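Local coordinates for uncharacterized protein (PDB 3OT2), which is of unknown function but is probably a nuclease of the PD-(D/E)XK restriction-endonuclease-like superfamily, at residues A[44-49]-A[182-186]. Residue numbers count along the deposited sequence, not the author numbering.
Sequences AIQSEC and LFSWL
Residues 44-49 are less than two turns of helix 40-57, with phi/psi from -60/-50 to -69/-36, C49 N hydrogen-bonded to I45 O (2.9 Å) and E48 N weakly hydrogen-bonded to A44 O (3.3 Å). Residues 182-183 belong to the chain's last helix, 179-183, and 184-186 keep helical phi/psi; W185 N to L182 O (3.3 Å) and L186 N to F183 O (3.2 Å) are i to i-3 hydrogen bonds. Here the C-terminal tail packs against helix 40-57, which lies on the mixed beta-sheet of a predicted PD-(D/E)XK nuclease fold. CA of A44 lies 6.2 Å from CA of L186, and CA of I45 5.9 Å from CA of W185, close enough for A44 CB to meet W185 O at 3.6 Å. No hydrogen bond crosses, and about 380 Å² is buried. I45 (chi1 m, chi2 t) carries CD1 to 3.6 Å from L186 CD2 and 4.0 Å from F183 CD1, while its CG2 sits 3.9 Å from L182 CD2. This cluster continues onto the sheet: I45 also touches I112, and L182 and F183 touch V147. Q46 points away, its NE2 hydrogen-bonded to E68 and to D81 O. W185 (chi1 m, chi2 -24°) lays its indole against helix 40-57, with CZ3 3.6 Å from C49 CA and 3.8 Å from C49 CB; C49 SG lies at the edge of the six-membered ring, 5.4 Å from its centroid. E48 (chi1 t, chi2 p) folds its aliphatic chain over the indole in a CH-pi contact, CG standing 3.3 Å from the five-membered-ring centroid of W185, only 6° off the ring normal.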
ATOM      1  N   ALA A  44     -12.527   9.184  15.910  1.00 37.52           N
ATOM      2  CA  ALA A  44     -11.821   9.129  17.190  1.00 37.22           C
ATOM      3  C   ALA A  44     -10.307   9.300  16.983  1.00 39.87           C
ATOM      4  O   ALA A  44      -9.683  10.119  17.664  1.00 40.53           O
ATOM      5  CB  ALA A  44     -12.132   7.824  17.909  1.00 38.42           C
ATOM      6  N   ILE A  45      -9.732   8.558  16.022  1.00 35.13           N
ATOM      7  CA  ILE A  45      -8.306   8.634  15.687  1.00 33.33           C
ATOM      8  C   ILE A  45      -7.993   9.981  15.037  1.00 35.36           C
ATOM      9  O   ILE A  45      -7.000  10.604  15.401  1.00 34.08           O
ATOM     10  CB  ILE A  45      -7.891   7.436  14.796  1.00 35.76           C
ATOM     11  CG1 ILE A  45      -7.858   6.141  15.676  1.00 36.46           C
ATOM     12  CG2 ILE A  45      -6.512   7.711  14.111  1.00 34.82           C
ATOM     13  CD1 ILE A  45      -7.560   4.851  14.943  1.00 42.59           C
ATOM     14  N   GLN A  46      -8.842  10.438  14.098  1.00 32.04           N
ATOM     15  CA  GLN A  46      -8.624  11.688  13.385  1.00 30.42           C
ATOM     16  C   GLN A  46      -8.572  12.909  14.325  1.00 35.58           C
ATOM     17  O   GLN A  46      -7.629  13.689  14.203  1.00 33.14           O
ATOM     18  CB  GLN A  46      -9.706  11.899  12.337  1.00 31.45           C
ATOM     19  CG  GLN A  46      -9.401  13.016  11.351  1.00 33.08           C
ATOM     20  CD  GLN A  46     -10.541  13.235  10.398  1.00 38.60           C
ATOM     21  OE1 GLN A  46     -11.684  12.864  10.661  1.00 39.65           O
ATOM     22  NE2 GLN A  46     -10.268  13.889   9.280  1.00 30.87           N
ATOM     23  N   SER A  47      -9.577  13.070  15.229  1.00 34.98           N
ATOM     24  CA  SER A  47      -9.644  14.217  16.137  0.50 35.39           C
ATOM     25  C   SER A  47      -8.485  14.214  17.130  1.00 39.62           C
ATOM     26  O   SER A  47      -7.879  15.266  17.363  1.00 38.21           O
ATOM     27  CB  SER A  47     -10.982  14.256  16.875  0.50 39.71           C
ATOM     28  OG  SER A  47     -12.036  14.533  15.966  0.50 47.49           O
ATOM     29  N   GLU A  48      -8.163  13.049  17.702  1.00 37.75           N
ATOM     30  CA  GLU A  48      -7.076  12.944  18.669  1.00 37.76           C
ATOM     31  C   GLU A  48      -5.714  13.146  18.020  1.00 40.49           C
ATOM     32  O   GLU A  48      -4.813  13.715  18.636  1.00 37.62           O
ATOM     33  CB  GLU A  48      -7.123  11.588  19.375  1.00 39.84           C
ATOM     34  CG  GLU A  48      -6.276  11.541  20.635  1.00 49.73           C
ATOM     35  CD  GLU A  48      -6.552  12.572  21.711  1.00 62.36           C
ATOM     36  OE1 GLU A  48      -7.719  13.007  21.849  1.00 53.53           O
ATOM     37  OE2 GLU A  48      -5.592  12.934  22.426  1.00 57.59           O
ATOM     38  N   CYS A  49      -5.559  12.667  16.789  1.00 38.32           N
ATOM     39  CA  CYS A  49      -4.315  12.796  16.048  1.00 37.21           C
ATOM     40  C   CYS A  49      -3.982  14.261  15.762  1.00 36.70           C
ATOM     41  O   CYS A  49      -2.830  14.651  15.945  1.00 35.50           O
ATOM     42  CB  CYS A  49      -4.410  11.995  14.763  1.00 39.04           C
ATOM     43  SG  CYS A  49      -2.825  11.537  14.076  1.00 43.38           S
ATOM     44  N   LEU A 182      -1.489   5.205  19.846  1.00 34.06           N
ATOM     45  CA  LEU A 182      -2.336   5.597  18.735  1.00 33.44           C
ATOM     46  C   LEU A 182      -3.677   4.856  18.763  1.00 36.94           C
ATOM     47  O   LEU A 182      -4.724   5.490  18.710  1.00 35.60           O
ATOM     48  CB  LEU A 182      -1.619   5.296  17.404  1.00 33.83           C
ATOM     49  CG  LEU A 182      -1.902   6.202  16.197  1.00 37.97           C
ATOM     50  CD1 LEU A 182      -1.005   5.812  15.041  1.00 36.87           C
ATOM     51  CD2 LEU A 182      -3.334   6.130  15.743  1.00 43.81           C
ATOM     52  N   PHE A 183      -3.647   3.522  18.810  1.00 34.80           N
ATOM     53  CA  PHE A 183      -4.869   2.730  18.726  1.00 34.75           C
ATOM     54  C   PHE A 183      -5.636   2.670  20.072  1.00 41.00           C
ATOM     55  O   PHE A 183      -6.810   2.306  20.073  1.00 42.67           O
ATOM     56  CB  PHE A 183      -4.589   1.348  18.100  1.00 35.17           C
ATOM     57  CG  PHE A 183      -4.051   1.551  16.689  1.00 33.34           C
ATOM     58  CD1 PHE A 183      -4.875   2.016  15.672  1.00 33.78           C
ATOM     59  CD2 PHE A 183      -2.696   1.376  16.406  1.00 32.78           C
ATOM     60  CE1 PHE A 183      -4.360   2.293  14.393  1.00 31.91           C
ATOM     61  CE2 PHE A 183      -2.182   1.655  15.124  1.00 32.90           C
ATOM     62  CZ  PHE A 183      -3.017   2.118  14.130  1.00 29.96           C
ATOM     63  N   SER A 184      -5.051   3.187  21.166  1.00 38.96           N
ATOM     64  CA  SER A 184      -5.766   3.321  22.443  1.00 41.04           C
ATOM     65  C   SER A 184      -6.838   4.434  22.322  1.00 47.52           C
ATOM     66  O   SER A 184      -7.762   4.512  23.143  1.00 48.61           O
ATOM     67  CB  SER A 184      -4.804   3.638  23.590  1.00 42.85           C
ATOM     68  OG  SER A 184      -4.393   4.998  23.559  1.00 46.05           O
ATOM     69  N   TRP A 185      -6.706   5.300  21.293  1.00 42.52           N
ATOM     70  CA  TRP A 185      -7.659   6.384  21.052  1.00 43.01           C
ATOM     71  C   TRP A 185      -9.021   5.830  20.607  1.00 48.54           C
ATOM     72  O   TRP A 185      -9.985   6.594  20.533  1.00 48.99           O
ATOM     73  CB  TRP A 185      -7.114   7.370  20.007  1.00 41.07           C
ATOM     74  CG  TRP A 185      -5.806   8.025  20.380  1.00 41.86           C
ATOM     75  CD1 TRP A 185      -5.296   8.207  21.637  1.00 46.00           C
ATOM     76  CD2 TRP A 185      -4.875   8.639  19.475  1.00 40.25           C
ATOM     77  NE1 TRP A 185      -4.093   8.880  21.565  1.00 45.52           N
ATOM     78  CE2 TRP A 185      -3.814   9.157  20.251  1.00 44.96           C
ATOM     79  CE3 TRP A 185      -4.856   8.836  18.082  1.00 40.34           C
ATOM     80  CZ2 TRP A 185      -2.753   9.872  19.685  1.00 43.35           C
ATOM     81  CZ3 TRP A 185      -3.778   9.507  17.514  1.00 41.09           C
ATOM     82  CH2 TRP A 185      -2.737  10.008  18.309  1.00 41.98           C
ATOM     83  N   LEU A 186      -9.102   4.501  20.356  1.00 44.87           N
ATOM     84  CA  LEU A 186     -10.322   3.782  20.006  1.00 45.79           C
ATOM     85  C   LEU A 186     -11.095   3.357  21.252  1.00 52.72           C
ATOM     86  O   LEU A 186     -12.286   3.007  21.162  1.00 52.78           O
ATOM     87  CB  LEU A 186      -9.982   2.538  19.168  1.00 45.51           C
ATOM     88  CG  LEU A 186      -9.393   2.787  17.763  1.00 47.35           C
ATOM     89  CD1 LEU A 186      -9.049   1.461  17.065  1.00 46.95           C
ATOM     90  CD2 LEU A 186     -10.342   3.589  16.896  1.00 48.83           C
TER